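Local coordinates for 2-polyprenyl-6-methoxyphenol hydroxylase-like FAD-dependent oxidoreductase (Streptomyces sp. NRRL 11266, PDB 6UI5), which binds flavin-adenine dinucleotide and belongs to the FAD-dependent oxidoreductases that join a Rossmann-type FAD-binding domain to a thioredoxin-like C-terminal domain, at residues Leu382-Ile388 and Leu403-Leu407; Gly430-Ser436 and Leu462-Leu468. All coordinates share one frame; numbering follows the deposited sequence.

Contact 1 (Leu382-Ile388 and Leu403-Leu407)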
loop_
_atom_site.group_PDB
_atom_site.type_symbol
_atom_site.label_atom_id
_atom_site.label_comp_id
_atom_site.label_asym_id
_atom_site.label_seq_id
_atom_site.Cartn_x
_atom_site.Cartn_y
_atom_site.Cartn_z
ATOM N N LEU A 382 -14.787 -9.970 -8.184
ATOM C CA LEU A 382 -15.526 -8.990 -9.003
ATOM C C LEU A 382 -14.568 -8.327 -9.956
ATOM O O LEU A 382 -14.822 -8.228 -11.160
ATOM C CB LEU A 382 -16.193 -7.931 -8.134
ATOM C CG LEU A 382 -17.218 -8.502 -7.165
ATOM C CD1 LEU A 382 -17.702 -7.417 -6.199
ATOM C CD2 LEU A 382 -18.354 -9.186 -7.955
ATOM N N GLY A 383 -13.465 -7.841 -9.402
ATOM C CA GLY A 383 -12.155 -8.174 -9.890
ATOM C C GLY A 383 -11.858 -7.457 -11.156
ATOM O O GLY A 383 -12.714 -6.791 -11.729
ATOM N N PRO A 384 -10.680 -7.678 -11.664
ATOM C CA PRO A 384 -10.129 -6.805 -12.708
ATOM C C PRO A 384 -11.151 -6.565 -13.811
ATOM O O PRO A 384 -11.604 -7.516 -14.460
ATOM C CB PRO A 384 -8.913 -7.579 -13.216
ATOM C CG PRO A 384 -9.295 -9.052 -12.956
ATOM C CD PRO A 384 -10.270 -9.082 -11.789
ATOM N N ALA A 385 -11.589 -5.306 -13.954
ATOM C CA ALA A 385 -12.308 -4.883 -15.146
ATOM C C ALA A 385 -11.518 -5.260 -16.388
ATOM O O ALA A 385 -10.312 -5.027 -16.461
ATOM C CB ALA A 385 -12.545 -3.369 -15.123
ATOM N N VAL A 386 -12.195 -5.899 -17.334
ATOM C CA VAL A 386 -11.571 -6.214 -18.625
ATOM C C VAL A 386 -11.430 -4.921 -19.423
ATOM O O VAL A 386 -12.411 -4.162 -19.547
ATOM C CB VAL A 386 -12.412 -7.241 -19.383
ATOM C CG1 VAL A 386 -12.098 -7.204 -20.890
ATOM C CG2 VAL A 386 -12.216 -8.657 -18.779
ATOM N N PRO A 387 -10.249 -4.610 -19.951
ATOM C CA PRO A 387 -10.072 -3.324 -20.638
ATOM C C PRO A 387 -10.889 -3.279 -21.927
ATOM O O PRO A 387 -10.798 -4.171 -22.778
ATOM C CB PRO A 387 -8.564 -3.269 -20.907
ATOM C CG PRO A 387 -8.109 -4.702 -20.883
ATOM C CD PRO A 387 -9.016 -5.424 -19.936
ATOM N N ILE A 388 -11.706 -2.237 -22.060
ATOM C CA ILE A 388 -12.613 -2.094 -23.198
ATOM C C ILE A 388 -12.256 -0.787 -23.890
ATOM O O ILE A 388 -12.399 0.291 -23.298
ATOM C CB ILE A 388 -14.091 -2.101 -22.770
ATOM C CG1 ILE A 388 -14.487 -3.413 -22.082
ATOM C CG2 ILE A 388 -15.007 -1.780 -23.970
ATOM C CD1 ILE A 388 -14.787 -4.561 -23.019
ATOM N N LEU A 403 -18.386 -0.922 -17.452
ATOM C CA LEU A 403 -17.665 -1.446 -18.609
ATOM C C LEU A 403 -16.591 -2.430 -18.177
ATOM O O LEU A 403 -15.844 -2.186 -17.221
ATOM C CB LEU A 403 -17.019 -0.322 -19.415
ATOM C CG LEU A 403 -17.731 0.150 -20.686
ATOM C CD1 LEU A 403 -17.041 1.378 -21.227
ATOM C CD2 LEU A 403 -17.788 -0.922 -21.764
ATOM N N GLY A 404 -16.509 -3.535 -18.912
ATOM C CA GLY A 404 -15.509 -4.550 -18.660
ATOM C C GLY A 404 -15.773 -5.402 -17.451
ATOM O O GLY A 404 -14.844 -6.072 -16.986
ATOM N N ARG A 405 -16.990 -5.363 -16.894
ATOM C CA ARG A 405 -17.324 -6.119 -15.688
ATOM C C ARG A 405 -18.676 -6.781 -15.803
ATOM O O ARG A 405 -19.551 -6.332 -16.544
ATOM C CB ARG A 405 -17.322 -5.242 -14.436
ATOM C CG ARG A 405 -15.967 -4.643 -14.306
ATOM C CD ARG A 405 -15.597 -4.182 -12.974
ATOM N NE ARG A 405 -15.072 -2.831 -13.140
ATOM C CZ ARG A 405 -14.426 -2.157 -12.205
ATOM N NH1 ARG A 405 -13.989 -0.915 -12.452
ATOM N NH2 ARG A 405 -14.188 -2.736 -11.030
ATOM N N ARG A 406 -18.828 -7.868 -15.068
ATOM C CA ARG A 406 -20.134 -8.487 -14.951
ATOM C C ARG A 406 -21.024 -7.601 -14.086
ATOM O O ARG A 406 -20.576 -7.001 -13.105
ATOM C CB ARG A 406 -20.010 -9.909 -14.360
ATOM C CG ARG A 406 -19.359 -10.965 -15.327
ATOM C CD ARG A 406 -19.059 -12.276 -14.596
ATOM N NE ARG A 406 -18.725 -11.913 -13.234
ATOM C CZ ARG A 406 -17.497 -11.854 -12.767
ATOM N NH1 ARG A 406 -16.481 -12.210 -13.548
ATOM N NH2 ARG A 406 -17.295 -11.460 -11.513
ATOM N N LEU A 407 -22.294 -7.528 -14.455
ATOM C CA LEU A 407 -23.240 -6.640 -13.811
ATOM C C LEU A 407 -23.526 -7.030 -12.350
ATOM O O LEU A 407 -23.299 -8.178 -11.933
ATOM C CB LEU A 407 -24.538 -6.652 -14.601
ATOM C CG LEU A 407 -24.445 -5.881 -15.905
ATOM C CD1 LEU A 407 -25.702 -6.184 -16.696
ATOM C CD2 LEU A 407 -24.341 -4.369 -15.587
#
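Val386 and Gly404 bring two irregular stretches of chain together, their CA atoms 4.3 Å apart and the segments 382-388 and 403-406 running roughly against each other, 144° apart end to end. A single hydrogen bond fastens them: Val386 N lies 2.7 Å from Gly404 O, in the plane of that carbonyl and on one of its lone pairs. Beside it, Gly404 CA sits 3.2 Å from Val386 O in a CA-H...O contact, so the two residues grip each other through both backbones. Gly404, at positive phi, has no CB, and the place where one would stand is taken by Val386 O, so the chains can come this close.

Ala385 and Arg405 supply the next layer. The methyl CB of Ala385 rests over one face of the Arg405 guanidinium, 3.3 Å from NE, while the arginine chain, bent at chi3 (-131°), runs past the alanine and carries its NH2 on to a salt bridge with Glu377. At the far end, Ile388 and Leu403 cross obliquely, with Ile388 CG2 3.7 Å from Leu403 CD2; Ile388 CG1, turned beside its own backbone N (chi1 -61°), packs on Gly404 CA. Arg406 NH2 passes Leu382 CA at 3.9 Å and is held by Glu52 and by the carbonyl of Asn381.

Both segments belong to the long loop between helix 369-379 and strand 411-414. Pro384 and Val386 lean on helix 325-346, Leu382 and Arg406 on helix 48-55, and Gly404 and Arg405 bond through their backbones to Val474 at the start of strand 474-477.

Contact 2 (Gly430-Ser436 and Leu462-Leu468); sequences GVLLDLS and LPGTLLL
Val431 and Leu468 begin a run of antiparallel pairs that continues through Leu432-Leu467 and Leu433-Leu466 to Asp434-Thr465, the axes of strands 430-434 and 465-468 approaching to 4.5 Å and their directions 173° apart. These are the inner strands of a four-stranded mixed sheet, consistent with the thioredoxin-type family of the C-terminal domain. Four backbone bonds join the hydrogen-bonded pairs; a fifth, Leu435 N to Gly464 O at 2.8 Å, extends the ladder.

On the face of Val431 and Leu433, relief is shallow: Leu468 CD1 settles against Val431 CB at 3.9 Å, and the CB atoms of Leu433 and Leu466 stand side by side. Past the strand end, Leu435 makes a bump of its own; its CD1 lodges between Leu462 CD1, Pro463 O and Leu466 CD1, 3.8 Å from the last. Its CG stands beside its own backbone N (chi1 -47°), directing the branch there.

On the other face, Leu432 and Leu467 cross at about a right angle, their CD1 atoms 4.2 Å apart, and helix 484-495 covers both. Thr465 CG2 tucks in 3.3 Å from Leu433 O, while its OG1 bonds to Asp478.

The bond from Ser436 N to Asp434 OD1, 2.9 Å, closes an Asx turn; Ser436 OG adds a second from the same face of the carboxylate. With OD2 paired to Arg455 and Ala441 N, this buried carboxylate probably keeps its negative charge, on a strand otherwise lined with leucine and valine.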
loop_
_atom_site.group_PDB
_atom_site.type_symbol
_atom_site.label_atom_id
_atom_site.label_comp_id
_atom_site.label_asym_id
_atom_site.label_seq_id
_atom_site.Cartn_x
_atom_site.Cartn_y
_atom_site.Cartn_z
ATOM N N GLY A 430 -23.939 -14.122 -26.210
ATOM C CA GLY A 430 -23.942 -12.738 -25.744
ATOM C C GLY A 430 -25.352 -12.223 -25.482
ATOM O O GLY A 430 -26.334 -12.726 -26.022
ATOM N N VAL A 431 -25.484 -11.209 -24.624
ATOM C CA VAL A 431 -26.797 -10.642 -24.340
ATOM C C VAL A 431 -26.796 -9.147 -24.672
ATOM O O VAL A 431 -25.871 -8.417 -24.291
ATOM C CB VAL A 431 -27.234 -10.874 -22.883
ATOM C CG1 VAL A 431 -28.708 -10.414 -22.680
ATOM C CG2 VAL A 431 -27.134 -12.341 -22.551
ATOM N N LEU A 432 -27.841 -8.707 -25.383
ATOM C CA LEU A 432 -28.185 -7.296 -25.530
ATOM C C LEU A 432 -29.315 -7.033 -24.549
ATOM O O LEU A 432 -30.458 -7.429 -24.791
ATOM C CB LEU A 432 -28.615 -6.960 -26.958
ATOM C CG LEU A 432 -28.850 -5.448 -27.119
ATOM C CD1 LEU A 432 -27.597 -4.671 -27.606
ATOM C CD2 LEU A 432 -30.061 -5.156 -28.004
ATOM N N LEU A 433 -29.001 -6.360 -23.446
ATOM C CA LEU A 433 -30.022 -5.973 -22.479
ATOM C C LEU A 433 -30.685 -4.678 -22.915
ATOM O O LEU A 433 -30.018 -3.641 -23.015
ATOM C CB LEU A 433 -29.410 -5.790 -21.097
ATOM C CG LEU A 433 -29.604 -6.970 -20.167
ATOM C CD1 LEU A 433 -29.393 -6.522 -18.739
ATOM C CD2 LEU A 433 -31.000 -7.523 -20.350
ATOM N N ASP A 434 -31.990 -4.724 -23.169
ATOM C CA ASP A 434 -32.781 -3.522 -23.460
ATOM C C ASP A 434 -33.677 -3.309 -22.250
ATOM O O ASP A 434 -34.745 -3.904 -22.144
ATOM C CB ASP A 434 -33.575 -3.672 -24.761
ATOM C CG ASP A 434 -34.569 -2.508 -25.019
ATOM O OD1 ASP A 434 -34.595 -1.487 -24.280
ATOM O OD2 ASP A 434 -35.342 -2.614 -26.001
ATOM N N LEU A 435 -33.214 -2.477 -21.317
ATOM C CA LEU A 435 -33.968 -2.109 -20.122
ATOM C C LEU A 435 -34.884 -0.878 -20.336
ATOM O O LEU A 435 -35.262 -0.200 -19.358
ATOM C CB LEU A 435 -33.004 -1.858 -18.959
ATOM C CG LEU A 435 -31.888 -2.889 -18.717
ATOM C CD1 LEU A 435 -31.037 -2.567 -17.485
ATOM C CD2 LEU A 435 -32.449 -4.305 -18.611
ATOM N N SER A 436 -35.278 -0.575 -21.580
ATOM C CA SER A 436 -36.079 0.625 -21.804
ATOM C C SER A 436 -37.449 0.503 -21.168
ATOM O O SER A 436 -37.995 1.488 -20.661
ATOM C CB SER A 436 -36.239 0.897 -23.292
ATOM O OG SER A 436 -36.911 -0.177 -23.923
ATOM N N LEU A 462 -28.644 1.561 -13.484
ATOM C CA LEU A 462 -28.109 0.953 -14.686
ATOM C C LEU A 462 -28.599 1.729 -15.903
ATOM O O LEU A 462 -29.734 2.239 -15.916
ATOM C CB LEU A 462 -28.552 -0.513 -14.801
ATOM C CG LEU A 462 -27.848 -1.545 -13.912
ATOM C CD1 LEU A 462 -28.264 -2.929 -14.361
ATOM C CD2 LEU A 462 -26.324 -1.393 -13.944
ATOM N N PRO A 463 -27.784 1.824 -16.944
ATOM C CA PRO A 463 -28.234 2.521 -18.164
ATOM C C PRO A 463 -29.423 1.832 -18.811
ATOM O O PRO A 463 -29.891 0.800 -18.320
ATOM C CB PRO A 463 -27.009 2.450 -19.078
ATOM C CG PRO A 463 -26.288 1.159 -18.593
ATOM C CD PRO A 463 -26.431 1.267 -17.092
ATOM N N GLY A 464 -29.885 2.383 -19.940
ATOM C CA GLY A 464 -31.061 1.848 -20.599
ATOM C C GLY A 464 -30.785 0.651 -21.477
ATOM O O GLY A 464 -31.674 -0.186 -21.673
ATOM N N THR A 465 -29.563 0.539 -22.009
ATOM C CA THR A 465 -29.178 -0.556 -22.896
ATOM C C THR A 465 -27.777 -1.039 -22.520
ATOM O O THR A 465 -26.946 -0.258 -22.048
ATOM C CB THR A 465 -29.237 -0.106 -24.382
ATOM O OG1 THR A 465 -30.282 0.874 -24.553
ATOM C CG2 THR A 465 -29.489 -1.295 -25.342
ATOM N N LEU A 466 -27.515 -2.333 -22.717
ATOM C CA LEU A 466 -26.189 -2.885 -22.415
ATOM C C LEU A 466 -25.946 -4.095 -23.302
ATOM O O LEU A 466 -26.881 -4.819 -23.678
ATOM C CB LEU A 466 -26.003 -3.296 -20.937
ATOM C CG LEU A 466 -26.266 -2.310 -19.766
ATOM C CD1 LEU A 466 -27.673 -2.431 -19.208
ATOM C CD2 LEU A 466 -25.276 -2.388 -18.633
ATOM N N LEU A 467 -24.682 -4.307 -23.642
ATOM C CA LEU A 467 -24.282 -5.490 -24.390
ATOM C C LEU A 467 -23.330 -6.327 -23.538
ATOM O O LEU A 467 -22.314 -5.813 -23.050
ATOM C CB LEU A 467 -23.628 -5.105 -25.707
ATOM C CG LEU A 467 -23.053 -6.218 -26.574
ATOM C CD1 LEU A 467 -24.147 -7.030 -27.329
ATOM C CD2 LEU A 467 -21.994 -5.611 -27.542
ATOM N N LEU A 468 -23.673 -7.597 -23.330
ATOM C CA LEU A 468 -22.840 -8.487 -22.520
ATOM C C LEU A 468 -22.160 -9.489 -23.426
ATOM O O LEU A 468 -22.812 -10.113 -24.276
ATOM C CB LEU A 468 -23.657 -9.229 -21.467
ATOM C CG LEU A 468 -24.578 -8.354 -20.626
ATOM C CD1 LEU A 468 -25.506 -9.251 -19.768
ATOM C CD2 LEU A 468 -23.784 -7.370 -19.763
#

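Along the chain the two contacts follow in series: contact 1 closes before contact 2 opens, and their centres lie 15 Å apart on the same side of the chain's centre. Contact 1 lies in the loop between helix 369-379 and strand 411-414, contact 2 on the two central strands of the C-terminal domain's four-stranded mixed sheet. Leu407, ending segment 403-407, joins them by packing: its CD2 lies 3.8 Å from Leu466 CD2 and 3.9 Å from Leu462 CD2, its CD1 3.8 Å from Leu468 CD2 and 4.2 Å from Leu433 CD1, so it reaches both strands. The thioredoxin-like sheet is thus tied to a loop resting on helices of the FAD-binding part.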